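Local coordinates for Mgp-operon protein 3 (PDB 6RJ1) that probably takes part in adhesion to host cells as the extracellular, immunodominant P40/P90 protein of Mycoplasma pneumoniae, and probably binds sugars, at residues T496-G501 with V723-T728; D548-A553 with G697-S702. All blocks are in the same frame, centred on the assembly; numbering follows the deposited sequence.

Interaction 1: T496-G501 with V723-T728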
# COMPACT_ATOMS: atom_id res chain seq x y z
N THR A 496 13.99 -5.49 5.69
CA THR A 496 14.24 -5.53 4.25
C THR A 496 14.54 -4.11 3.77
O THR A 496 13.62 -3.30 3.58
CB THR A 496 13.11 -6.21 3.47
OG1 THR A 496 12.78 -7.46 4.09
CG2 THR A 496 13.47 -6.46 2.02
N GLU A 497 15.83 -3.81 3.61
CA GLU A 497 16.34 -2.53 3.15
C GLU A 497 16.18 -2.47 1.63
O GLU A 497 16.66 -3.36 0.91
CB GLU A 497 17.80 -2.34 3.58
CG GLU A 497 18.35 -0.93 3.43
CD GLU A 497 19.86 -0.87 3.55
OE1 GLU A 497 20.56 -1.21 2.57
OE2 GLU A 497 20.35 -0.50 4.64
N LEU A 498 15.48 -1.45 1.15
CA LEU A 498 15.23 -1.26 -0.28
C LEU A 498 16.02 -0.06 -0.78
O LEU A 498 16.47 0.78 0.01
CB LEU A 498 13.73 -1.04 -0.55
CG LEU A 498 12.76 -2.15 -0.10
CD1 LEU A 498 11.34 -1.78 -0.38
CD2 LEU A 498 13.06 -3.49 -0.76
N ASN A 499 16.24 -0.01 -2.10
CA ASN A 499 16.89 1.11 -2.75
C ASN A 499 15.75 2.08 -3.06
O ASN A 499 14.76 1.70 -3.69
CB ASN A 499 17.61 0.66 -4.01
CG ASN A 499 18.41 1.73 -4.72
OD1 ASN A 499 18.31 2.94 -4.46
ND2 ASN A 499 19.24 1.30 -5.64
N TRP A 500 15.87 3.31 -2.54
CA TRP A 500 14.88 4.37 -2.69
C TRP A 500 15.20 5.29 -3.87
O TRP A 500 14.45 6.23 -4.15
CB TRP A 500 14.73 5.12 -1.35
CG TRP A 500 14.15 4.25 -0.28
CD1 TRP A 500 14.81 3.33 0.49
CD2 TRP A 500 12.77 4.15 0.09
NE1 TRP A 500 13.92 2.67 1.31
CE2 TRP A 500 12.66 3.15 1.08
CE3 TRP A 500 11.60 4.83 -0.32
CZ2 TRP A 500 11.43 2.80 1.66
CZ3 TRP A 500 10.39 4.49 0.26
CH2 TRP A 500 10.31 3.47 1.23
N GLY A 501 16.28 4.96 -4.58
CA GLY A 501 16.74 5.70 -5.75
C GLY A 501 18.09 6.33 -5.48
O GLY A 501 19.03 6.15 -6.26
N VAL A 723 18.07 -7.55 4.91
CA VAL A 723 17.97 -8.11 3.56
C VAL A 723 18.18 -6.90 2.65
O VAL A 723 17.58 -5.85 2.90
CB VAL A 723 16.59 -8.78 3.29
CG1 VAL A 723 16.58 -9.52 1.95
CG2 VAL A 723 16.18 -9.71 4.41
N LYS A 724 19.02 -7.02 1.63
CA LYS A 724 19.27 -5.90 0.72
C LYS A 724 18.80 -6.17 -0.71
O LYS A 724 19.37 -7.01 -1.40
CB LYS A 724 20.75 -5.47 0.76
CG LYS A 724 21.13 -4.62 1.97
CD LYS A 724 22.52 -4.03 1.81
CE LYS A 724 23.04 -3.43 3.10
NZ LYS A 724 24.43 -2.91 2.94
N TRP A 725 17.75 -5.44 -1.13
CA TRP A 725 17.19 -5.49 -2.48
C TRP A 725 17.62 -4.17 -3.12
O TRP A 725 17.03 -3.12 -2.85
CB TRP A 725 15.65 -5.66 -2.45
CG TRP A 725 15.15 -6.98 -1.91
CD1 TRP A 725 15.89 -8.04 -1.47
CD2 TRP A 725 13.77 -7.38 -1.79
NE1 TRP A 725 15.06 -9.06 -1.07
CE2 TRP A 725 13.76 -8.69 -1.25
CE3 TRP A 725 12.54 -6.75 -2.08
CZ2 TRP A 725 12.57 -9.38 -1.00
CZ3 TRP A 725 11.37 -7.43 -1.82
CH2 TRP A 725 11.38 -8.73 -1.30
N THR A 726 18.72 -4.20 -3.88
CA THR A 726 19.32 -3.01 -4.48
C THR A 726 18.70 -2.59 -5.83
O THR A 726 18.85 -1.42 -6.23
CB THR A 726 20.83 -3.17 -4.58
OG1 THR A 726 21.12 -4.43 -5.17
CG2 THR A 726 21.52 -3.07 -3.22
N ASN A 727 18.01 -3.50 -6.54
CA ASN A 727 17.41 -3.17 -7.83
C ASN A 727 15.94 -2.74 -7.67
O ASN A 727 15.03 -3.30 -8.28
CB ASN A 727 17.61 -4.29 -8.84
CG ASN A 727 19.05 -4.39 -9.24
OD1 ASN A 727 19.59 -3.51 -9.90
ND2 ASN A 727 19.70 -5.46 -8.83
N THR A 728 15.74 -1.74 -6.82
CA THR A 728 14.45 -1.15 -6.53
C THR A 728 14.58 0.37 -6.62
O THR A 728 15.69 0.90 -6.70
CB THR A 728 13.92 -1.59 -5.13
OG1 THR A 728 14.89 -1.26 -4.14
CG2 THR A 728 13.59 -3.08 -5.05
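T496 meets W725 through its methyl group. With CG2 anti to the backbone N (OG1 at chi1 -49°), that methyl lies over one face of the indole, 4.0 Å from the centroid of the six-membered ring, a CH-pi contact. OG1 is hydrogen-bonded to Y478 OH and the carbonyl O of W492. Strand 496-498 runs parallel to strand 723-725, and E497 supplies both firm backbone bonds: its N donates to V723 O (2.8 Å), and its O accepts from W725 N (3.1 Å). E497 and K724 side chains lie side by side. Carboxylate OE1 rests against the aliphatic part of the lysine, 3.4 Å from K724 CE, while OE1 and K724 NZ stay 4.2 Å apart, too far for a salt bridge; OE2 makes a long, weak ion pair with K506. L498 then sends CD2 to within 3.6 Å of W725 CE3, on the same side of the sheet as T496.

At N499 side-chain groups take over from the ladder. Its backbone N donates to T728 OG1 (2.7 Å) and only weakly to W725 O. Its ND2 reaches T726 O at 2.8 Å, with that oxygen close to the amide plane, and OD1 accepts from G501 N in an Asx turn. The asparagine amide is thus held at both ends, ND2 by the facing segment and OD1 by G501. The chemistry is split accordingly: apolar groups gather around one buried indole, whose NE1 bonds to E703 O, whereas charged groups keep to the other side, where any electrostatic attraction is probably modest.

Interaction 2: D548-A553 with G697-S702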
# COMPACT_ATOMS: atom_id res chain seq x y z
N ASP A 548 12.83 -15.19 -15.09
CA ASP A 548 13.34 -15.85 -13.87
C ASP A 548 13.56 -14.87 -12.69
O ASP A 548 14.35 -15.15 -11.78
CB ASP A 548 14.61 -16.68 -14.16
CG ASP A 548 14.42 -17.82 -15.15
OD1 ASP A 548 13.42 -18.57 -15.01
OD2 ASP A 548 15.27 -17.97 -16.05
N HIS A 549 12.81 -13.76 -12.68
CA HIS A 549 12.90 -12.72 -11.66
C HIS A 549 11.53 -12.30 -11.17
O HIS A 549 10.56 -12.36 -11.93
CB HIS A 549 13.62 -11.49 -12.23
CG HIS A 549 15.10 -11.63 -12.33
ND1 HIS A 549 15.69 -12.45 -13.28
CD2 HIS A 549 16.08 -11.03 -11.61
CE1 HIS A 549 17.00 -12.35 -13.08
NE2 HIS A 549 17.28 -11.49 -12.10
N LEU A 550 11.47 -11.84 -9.91
CA LEU A 550 10.25 -11.34 -9.29
C LEU A 550 10.18 -9.82 -9.44
O LEU A 550 11.15 -9.12 -9.16
CB LEU A 550 10.15 -11.75 -7.81
CG LEU A 550 8.91 -11.22 -7.06
CD1 LEU A 550 7.71 -12.14 -7.25
CD2 LEU A 550 9.20 -11.00 -5.59
N VAL A 551 9.03 -9.32 -9.86
CA VAL A 551 8.78 -7.90 -10.01
C VAL A 551 7.64 -7.55 -9.03
O VAL A 551 6.69 -8.32 -8.89
CB VAL A 551 8.47 -7.56 -11.49
CG1 VAL A 551 7.82 -6.19 -11.62
CG2 VAL A 551 9.74 -7.63 -12.33
N PHE A 552 7.77 -6.43 -8.32
CA PHE A 552 6.76 -5.97 -7.37
C PHE A 552 6.63 -4.44 -7.40
O PHE A 552 7.51 -3.73 -7.90
CB PHE A 552 7.08 -6.47 -5.94
CG PHE A 552 8.09 -5.63 -5.20
CD1 PHE A 552 9.45 -5.78 -5.44
CD2 PHE A 552 7.68 -4.66 -4.29
CE1 PHE A 552 10.39 -4.98 -4.78
CE2 PHE A 552 8.61 -3.84 -3.65
CZ PHE A 552 9.96 -4.01 -3.89
N ALA A 553 5.51 -3.95 -6.85
CA ALA A 553 5.18 -2.54 -6.70
C ALA A 553 4.25 -2.40 -5.53
O ALA A 553 3.39 -3.26 -5.29
CB ALA A 553 4.52 -1.99 -7.96
N GLY A 697 10.35 -2.55 -7.99
CA GLY A 697 11.63 -3.18 -8.27
C GLY A 697 11.57 -4.59 -8.80
O GLY A 697 10.51 -5.21 -8.87
N ILE A 698 12.75 -5.07 -9.21
CA ILE A 698 13.02 -6.41 -9.71
C ILE A 698 13.95 -7.10 -8.69
O ILE A 698 14.89 -6.47 -8.19
CB ILE A 698 13.58 -6.41 -11.17
CG1 ILE A 698 13.64 -7.84 -11.75
CG2 ILE A 698 14.94 -5.65 -11.31
CD1 ILE A 698 13.86 -7.91 -13.25
N VAL A 699 13.64 -8.35 -8.32
CA VAL A 699 14.40 -9.09 -7.32
C VAL A 699 14.73 -10.51 -7.84
O VAL A 699 13.85 -11.20 -8.35
CB VAL A 699 13.74 -9.03 -5.90
CG1 VAL A 699 12.25 -8.68 -5.95
CG2 VAL A 699 13.98 -10.29 -5.07
N ASN A 700 16.02 -10.89 -7.74
CA ASN A 700 16.55 -12.19 -8.17
C ASN A 700 16.49 -13.25 -7.07
O ASN A 700 16.27 -12.91 -5.90
CB ASN A 700 17.98 -12.04 -8.71
CG ASN A 700 18.97 -11.46 -7.73
OD1 ASN A 700 19.31 -12.06 -6.71
ND2 ASN A 700 19.47 -10.28 -8.05
N GLU A 701 16.74 -14.53 -7.45
CA GLU A 701 16.73 -15.70 -6.56
C GLU A 701 17.62 -15.57 -5.33
O GLU A 701 17.20 -15.99 -4.25
CB GLU A 701 17.07 -16.99 -7.32
CG GLU A 701 15.90 -17.55 -8.12
CD GLU A 701 15.72 -19.06 -8.06
OE1 GLU A 701 16.65 -19.79 -8.48
OE2 GLU A 701 14.64 -19.51 -7.59
N SER A 702 18.84 -15.00 -5.46
CA SER A 702 19.75 -14.83 -4.33
C SER A 702 19.21 -13.78 -3.33
O SER A 702 19.37 -13.95 -2.13
CB SER A 702 21.17 -14.51 -4.79
OG SER A 702 21.38 -13.14 -5.05
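An antiparallel beta ladder joins the start of strand 549-563 to the end of strand 693-699, inside a mixed, branched sheet, and stops where helix 701-712 begins. L550 and V699 form a hydrogen-bonded pair: L550 N donates to V699 O, and V699 N returns a bond to L550 O at 2.7 Å. F552 and G697 form the next such pair, with F552 N to G697 O at 3.0 Å and G697 N to F552 O at 3.1 Å. Between them V551 and I698 make the non-hydrogen-bonded pair, their alpha carbons 4.5 Å apart.

One face of the ladder carries L550, F552 and V699. L550 CD2 and V699 CG1 touch at 3.8 Å as the two side chains run side by side. F552 has CG between its backbone N and carbonyl carbon (chi1 82°), and its ring leans toward the partner strand: G697 N lies over one face, offset toward the rim, while CD1 approaches V699 CG1. Since G697 has no side chain, the phenyl ring can lie directly against its backbone.

On the other face, V551 CG2 packs obliquely on I698 CG1, and strands 799-805 and 808-815 cover this side, with F814 touching both residues. At the end of the ladder, H549 CB rests on CG1 and CD1 of I698, while imidazole ND1 is hydrogen-bonded to A547 O.

N700 occupies the N-cap of helix 701-712, its side chain capping a backbone N just beyond S702; OD1 also accepts from S702 OG, while N700 N donates to E703 OE1. Its CB approaches the imidazole obliquely at CD2 and NE2, 3.5 Å from H549 NE2, with the ring and amide planes 89° apart.

Strand 693-699 ties the two contacts together, because in one branched sheet it is antiparallel to both 549-563 and 723-732. Their centres lie 11 Å apart, and N727 O approaches I698 N at 3.0 Å, a probable hydrogen bond from the turn of interaction 1 to the ladder of interaction 2. On the apolar side W725 CE3 lies 3.9 Å from F552 CE1, and T728 CG2 touches the same F552 CE1 at 3.7 Å, merging the aromatic residues of both contacts into continuous packing. Along the chain, interaction 2 is nested within the loop closed by interaction 1, with helix 701-712 leading from one ladder toward the other.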